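Local coordinates for uncharacterized protein (PDB 4MXN), which is of unknown function but is probably a glycosyl hydrolase related to family 28, built on a parallel beta-helix, at residues Lys20-Val24 / Ala25-Ile29; Val85-Ser89 / Val90-Lys94. One frame throughout, in Å; residues are numbered along the deposited sequence.

Contacts 1 and 2 are both local turns where a strand of the parallel beta-helix gives way to a short 3-10 segment, and both are partly buried. Their centres are 22 Å apart and their nearest atoms about 10 Å, so neither touches the other. Contact 1 spans strand 21-23 and the turn after it, 20 Å from the centre of the chain and beside helix 38-50; contact 2 spans the end of strand 82-86 and its following turn, lies 13 Å from that centre and faces helix 123-136. Strand 61-69 is common ground, touched by side chains of each. In residues 20-29 backbone bonds and apolar packing do the work, whereas residues 85-94 add a serine-aspartate bond and a water bridge.

Contact 1 of 2, residues Lys20-Val24 / Ala25-Ile29; sequences KDYQV and AMFGI
Strand 21-23 ends at Gln23, whose O accepts from Met26 N at 3.2 Å as the chain enters a tight 3-10 turn that starts with Val24. Phe27 N donates in turn to Val24 O at 2.9 Å. In both bonds the donor stands well above the carbonyl plane. Val24 O also receives a weak bond from Ile29 N at 3.4 Å, and Gly28, with positive phi, donates its N to Ala25 O. This pairing is consistent with a Schellman motif whose six-to-one bond is the weak one.

The side chains close over this turn in two separate patches. Ile29 lies against Val24, the two side chains crossing at about a right angle: Ile29 CD1 reaches Val24 CB at 3.7 Å, and Ile29 CB approaches Val24 O at 3.4 Å. With CG1 anti to its own carbonyl carbon (chi1 -62°) and the chain extended beyond it, Ile29 carries CD1 back across the base of the valine. Cut back to alanine, Ile29 would lose CG1, CG2 and CD1, which would probably open a gap against Val24 and Tyr63. In the second patch Phe27 CE1 meets Tyr22 CD2 at 4.0 Å, while Gln23 O lies near the plane of the phenylalanine ring, at its edge, 4.1 Å from Phe27 CD1. Selenomethionine Met26 contributes CB, 3.4 Å from Gln23 O, before its bent chain leads away.

Helix 38-50 receives both patches, Tyr22 and Phe27 resting on Ile48 and Ala44 and Ile29 on Ile41. The chemistry thus implies that backbone bonds shape the turn while its apolar side chains pack on that helix and on Leu56 and Phe58 of strand 54-58, with Val24 and Ile29 both touching Tyr63 of strand 61-69.

Contact 2 of 2, residues Val85-Ser89 / Val90-Lys94; sequences VAVPS and VYDFK
A single 3-10 turn at residues 90-92, entered through an inverse gamma turn centred on Pro88, takes the chain off strand 82-86, with Ser89 and Asp92 joined across it. Asp92 N donates to Ser89 O (3.0 Å, 153°), and the side chains add a second link, in which Ser89 OG donates to Asp92 OD2 at 2.6 Å through the anti lone pair of that oxygen. The serine OG is placed anti to the backbone N (chi1 177°), which carries it over to the carboxylate. A water that donates to Ser89 OG and accepts from Tyr91 N at 3.1 Å gives the hydroxyl a second partner and takes up the N-H of Tyr91.

Beside the polar pair, Val87 CG1 runs nearly perpendicular across Asp92, 3.6 Å from its CB. The Phe93 ring turns back toward Ala86-Ser89: Val87 O sits at its edge near the ring plane, 3.2 Å from Phe93 CE2, an approach that is probably favourable electrostatically. Ser89 O lies obliquely to the ring, 3.2 Å from Phe93 CD2, and Ala86 CB is 3.9 Å from Phe93 CZ.

Ala86 and Val90 face Val126 and Val130 of helix 123-136; Tyr91 OH hydrogen-bonds Gln133 OE1, and Val90 N hydrogen-bonds Ser129 OG. Val87 and Phe93 rest on Leu64 and Ser67, so the turn lies between helix 123-136 and strand 61-69.

Contact 1 of 2, residues Lys20-Val24 / Ala25-Ile29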
loop_
_atom_site.group_PDB
_atom_site.type_symbol
_atom_site.label_atom_id
_atom_site.label_comp_id
_atom_site.label_asym_id
_atom_site.label_seq_id
_atom_site.Cartn_x
_atom_site.Cartn_y
_atom_site.Cartn_z
ATOM N N LYS A 20 4.892 -13.150 -17.608
ATOM C CA LYS A 20 4.003 -14.244 -17.226
ATOM C C LYS A 20 3.194 -13.910 -15.952
ATOM O O LYS A 20 3.723 -13.358 -14.980
ATOM C CB LYS A 20 4.797 -15.540 -17.029
ATOM N N ASP A 21 1.900 -14.246 -15.982
ATOM C CA ASP A 21 0.994 -14.040 -14.874
ATOM C C ASP A 21 0.920 -15.310 -14.059
ATOM O O ASP A 21 0.910 -16.410 -14.607
ATOM C CB ASP A 21 -0.400 -13.601 -15.367
ATOM C CG ASP A 21 -0.435 -12.246 -16.075
ATOM O OD1 ASP A 21 0.486 -11.433 -15.855
ATOM O OD2 ASP A 21 -1.412 -11.982 -16.799
ATOM N N TYR A 22 0.901 -15.148 -12.753
ATOM C CA TYR A 22 0.850 -16.232 -11.767
ATOM C C TYR A 22 -0.381 -16.085 -10.902
ATOM O O TYR A 22 -0.576 -15.031 -10.280
ATOM C CB TYR A 22 2.107 -16.191 -10.887
ATOM C CG TYR A 22 3.391 -16.453 -11.642
ATOM C CD1 TYR A 22 4.027 -15.436 -12.351
ATOM C CD2 TYR A 22 3.983 -17.713 -11.633
ATOM C CE1 TYR A 22 5.202 -15.676 -13.058
ATOM C CE2 TYR A 22 5.153 -17.967 -12.343
ATOM C CZ TYR A 22 5.762 -16.945 -13.051
ATOM O OH TYR A 22 6.919 -17.194 -13.743
ATOM N N GLN A 23 -1.208 -17.141 -10.849
ATOM C CA GLN A 23 -2.404 -17.156 -10.006
ATOM C C GLN A 23 -1.967 -17.465 -8.581
ATOM O O GLN A 23 -1.169 -18.389 -8.387
ATOM C CB GLN A 23 -3.417 -18.194 -10.529
ATOM C CG GLN A 23 -3.994 -17.887 -11.931
ATOM C CD GLN A 23 -4.675 -16.534 -12.079
ATOM O OE1 GLN A 23 -5.520 -16.129 -11.273
ATOM N NE2 GLN A 23 -4.347 -15.831 -13.149
ATOM N N VAL A 24 -2.464 -16.701 -7.589
ATOM C CA VAL A 24 -2.074 -16.863 -6.175
ATOM C C VAL A 24 -2.334 -18.283 -5.626
ATOM O O VAL A 24 -1.512 -18.775 -4.854
ATOM C CB VAL A 24 -2.688 -15.787 -5.237
ATOM C CG1 VAL A 24 -2.029 -14.430 -5.458
ATOM C CG2 VAL A 24 -4.205 -15.681 -5.374
ATOM N N ALA A 25 -3.450 -18.925 -6.001
ATOM C CA ALA A 25 -3.819 -20.277 -5.535
ATOM C C ALA A 25 -2.698 -21.299 -5.765
ATOM O O ALA A 25 -2.550 -22.216 -4.966
ATOM C CB ALA A 25 -5.088 -20.750 -6.232
HETATM N N MSE A 26 -1.879 -21.102 -6.816
HETATM C CA MSE A 26 -0.780 -22.006 -7.164
HETATM C C MSE A 26 0.355 -21.994 -6.131
HETATM O O MSE A 26 1.156 -22.934 -6.118
HETATM C CB MSE A 26 -0.249 -21.668 -8.559
HETATM C CG MSE A 26 -1.314 -21.808 -9.649
HETATM SE SE MSE A 26 -2.000 -23.639 -9.866
HETATM C CE MSE A 26 -3.599 -23.594 -8.637
ATOM N N PHE A 27 0.405 -20.967 -5.254
ATOM C CA PHE A 27 1.411 -20.849 -4.194
ATOM C C PHE A 27 0.828 -21.114 -2.792
ATOM O O PHE A 27 1.486 -20.818 -1.789
ATOM C CB PHE A 27 2.072 -19.466 -4.242
ATOM C CG PHE A 27 2.984 -19.293 -5.442
ATOM C CD1 PHE A 27 2.492 -18.798 -6.645
ATOM C CD2 PHE A 27 4.344 -19.592 -5.356
ATOM C CE1 PHE A 27 3.337 -18.612 -7.745
ATOM C CE2 PHE A 27 5.186 -19.436 -6.465
ATOM C CZ PHE A 27 4.675 -18.936 -7.649
ATOM N N GLY A 28 -0.367 -21.692 -2.739
ATOM C CA GLY A 28 -1.061 -21.998 -1.488
ATOM C C GLY A 28 -1.659 -20.785 -0.808
ATOM O O GLY A 28 -1.880 -20.793 0.407
ATOM N N ILE A 29 -1.875 -19.695 -1.582
ATOM C CA ILE A 29 -2.465 -18.460 -1.045
ATOM C C ILE A 29 -3.980 -18.679 -1.053
ATOM O O ILE A 29 -4.534 -19.036 -2.092
ATOM C CB ILE A 29 -2.006 -17.207 -1.833
ATOM C CG1 ILE A 29 -0.468 -17.023 -1.726
ATOM C CG2 ILE A 29 -2.753 -15.927 -1.367
ATOM C CD1 ILE A 29 0.182 -16.226 -2.890
#

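Contact 2 of 2, residues Val85-Ser89 / Val90-Lys94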
loop_
_atom_site.group_PDB
_atom_site.type_symbol
_atom_site.label_atom_id
_atom_site.label_comp_id
_atom_site.label_asym_id
_atom_site.label_seq_id
_atom_site.Cartn_x
_atom_site.Cartn_y
_atom_site.Cartn_z
ATOM N N VAL A 85 -6.709 -7.949 2.744
ATOM C CA VAL A 85 -7.119 -7.402 4.042
ATOM C C VAL A 85 -6.012 -7.532 5.108
ATOM O O VAL A 85 -5.387 -8.567 5.263
ATOM C CB VAL A 85 -8.489 -7.991 4.525
ATOM C CG1 VAL A 85 -8.537 -9.517 4.478
ATOM C CG2 VAL A 85 -8.881 -7.484 5.908
ATOM N N ALA A 86 -5.775 -6.454 5.824
ATOM C CA ALA A 86 -4.808 -6.423 6.910
ATOM C C ALA A 86 -5.257 -7.288 8.090
ATOM O O ALA A 86 -6.402 -7.192 8.546
ATOM C CB ALA A 86 -4.628 -4.991 7.388
ATOM N N VAL A 87 -4.339 -8.120 8.598
ATOM C CA VAL A 87 -4.549 -8.893 9.819
ATOM C C VAL A 87 -4.464 -7.893 11.010
ATOM O O VAL A 87 -3.602 -7.024 10.965
ATOM C CB VAL A 87 -3.517 -10.050 9.921
ATOM C CG1 VAL A 87 -2.073 -9.543 9.988
ATOM C CG2 VAL A 87 -3.834 -10.981 11.089
ATOM N N PRO A 88 -5.353 -7.948 12.037
ATOM C CA PRO A 88 -5.293 -6.932 13.119
ATOM C C PRO A 88 -4.235 -7.305 14.156
ATOM O O PRO A 88 -4.565 -7.624 15.296
ATOM C CB PRO A 88 -6.708 -6.966 13.706
ATOM C CG PRO A 88 -7.205 -8.340 13.451
ATOM C CD PRO A 88 -6.497 -8.867 12.211
ATOM N N SER A 89 -2.958 -7.313 13.723
ATOM C CA SER A 89 -1.850 -7.788 14.526
ATOM C C SER A 89 -0.602 -6.953 14.249
ATOM O O SER A 89 0.003 -7.070 13.164
ATOM C CB SER A 89 -1.619 -9.267 14.212
ATOM O OG SER A 89 -0.505 -9.818 14.900
ATOM N N VAL A 90 -0.203 -6.124 15.241
ATOM C CA VAL A 90 0.949 -5.202 15.121
ATOM C C VAL A 90 2.236 -5.927 14.684
ATOM O O VAL A 90 2.953 -5.417 13.822
ATOM C CB VAL A 90 1.195 -4.354 16.418
ATOM C CG1 VAL A 90 1.335 -5.229 17.681
ATOM C CG2 VAL A 90 2.395 -3.411 16.271
ATOM N N TYR A 91 2.502 -7.111 15.257
ATOM C CA TYR A 91 3.743 -7.858 14.986
ATOM C C TYR A 91 3.784 -8.524 13.593
ATOM O O TYR A 91 4.861 -8.954 13.162
ATOM C CB TYR A 91 3.993 -8.880 16.101
ATOM C CG TYR A 91 4.142 -8.226 17.461
ATOM C CD1 TYR A 91 4.854 -7.036 17.611
ATOM C CD2 TYR A 91 3.525 -8.765 18.589
ATOM C CE1 TYR A 91 4.958 -6.405 18.853
ATOM C CE2 TYR A 91 3.665 -8.170 19.844
ATOM C CZ TYR A 91 4.386 -6.993 19.973
ATOM O OH TYR A 91 4.563 -6.413 21.204
ATOM N N ASP A 92 2.653 -8.552 12.875
ATOM C CA ASP A 92 2.604 -9.120 11.527
ATOM C C ASP A 92 2.923 -8.051 10.439
ATOM O O ASP A 92 2.916 -8.368 9.249
ATOM C CB ASP A 92 1.250 -9.787 11.262
ATOM C CG ASP A 92 1.171 -11.159 11.903
ATOM O OD1 ASP A 92 1.781 -12.087 11.374
ATOM O OD2 ASP A 92 0.565 -11.275 12.966
ATOM N N PHE A 93 3.261 -6.825 10.853
ATOM C CA PHE A 93 3.683 -5.754 9.950
ATOM C C PHE A 93 5.209 -5.493 10.157
ATOM O O PHE A 93 5.784 -5.979 11.122
ATOM C CB PHE A 93 2.813 -4.474 10.124
ATOM C CG PHE A 93 1.361 -4.776 9.805
ATOM C CD1 PHE A 93 0.955 -5.028 8.498
ATOM C CD2 PHE A 93 0.420 -4.897 10.822
ATOM C CE1 PHE A 93 -0.368 -5.411 8.214
ATOM C CE2 PHE A 93 -0.908 -5.267 10.537
ATOM C CZ PHE A 93 -1.290 -5.519 9.236
ATOM N N LYS A 94 5.852 -4.793 9.211
ATOM C CA LYS A 94 7.292 -4.464 9.170
ATOM C C LYS A 94 7.818 -3.719 10.435
ATOM O O LYS A 94 8.925 -4.015 10.895
ATOM C CB LYS A 94 7.599 -3.637 7.913
HETATM O O HOH W 1 0.679 -9.031 16.905
#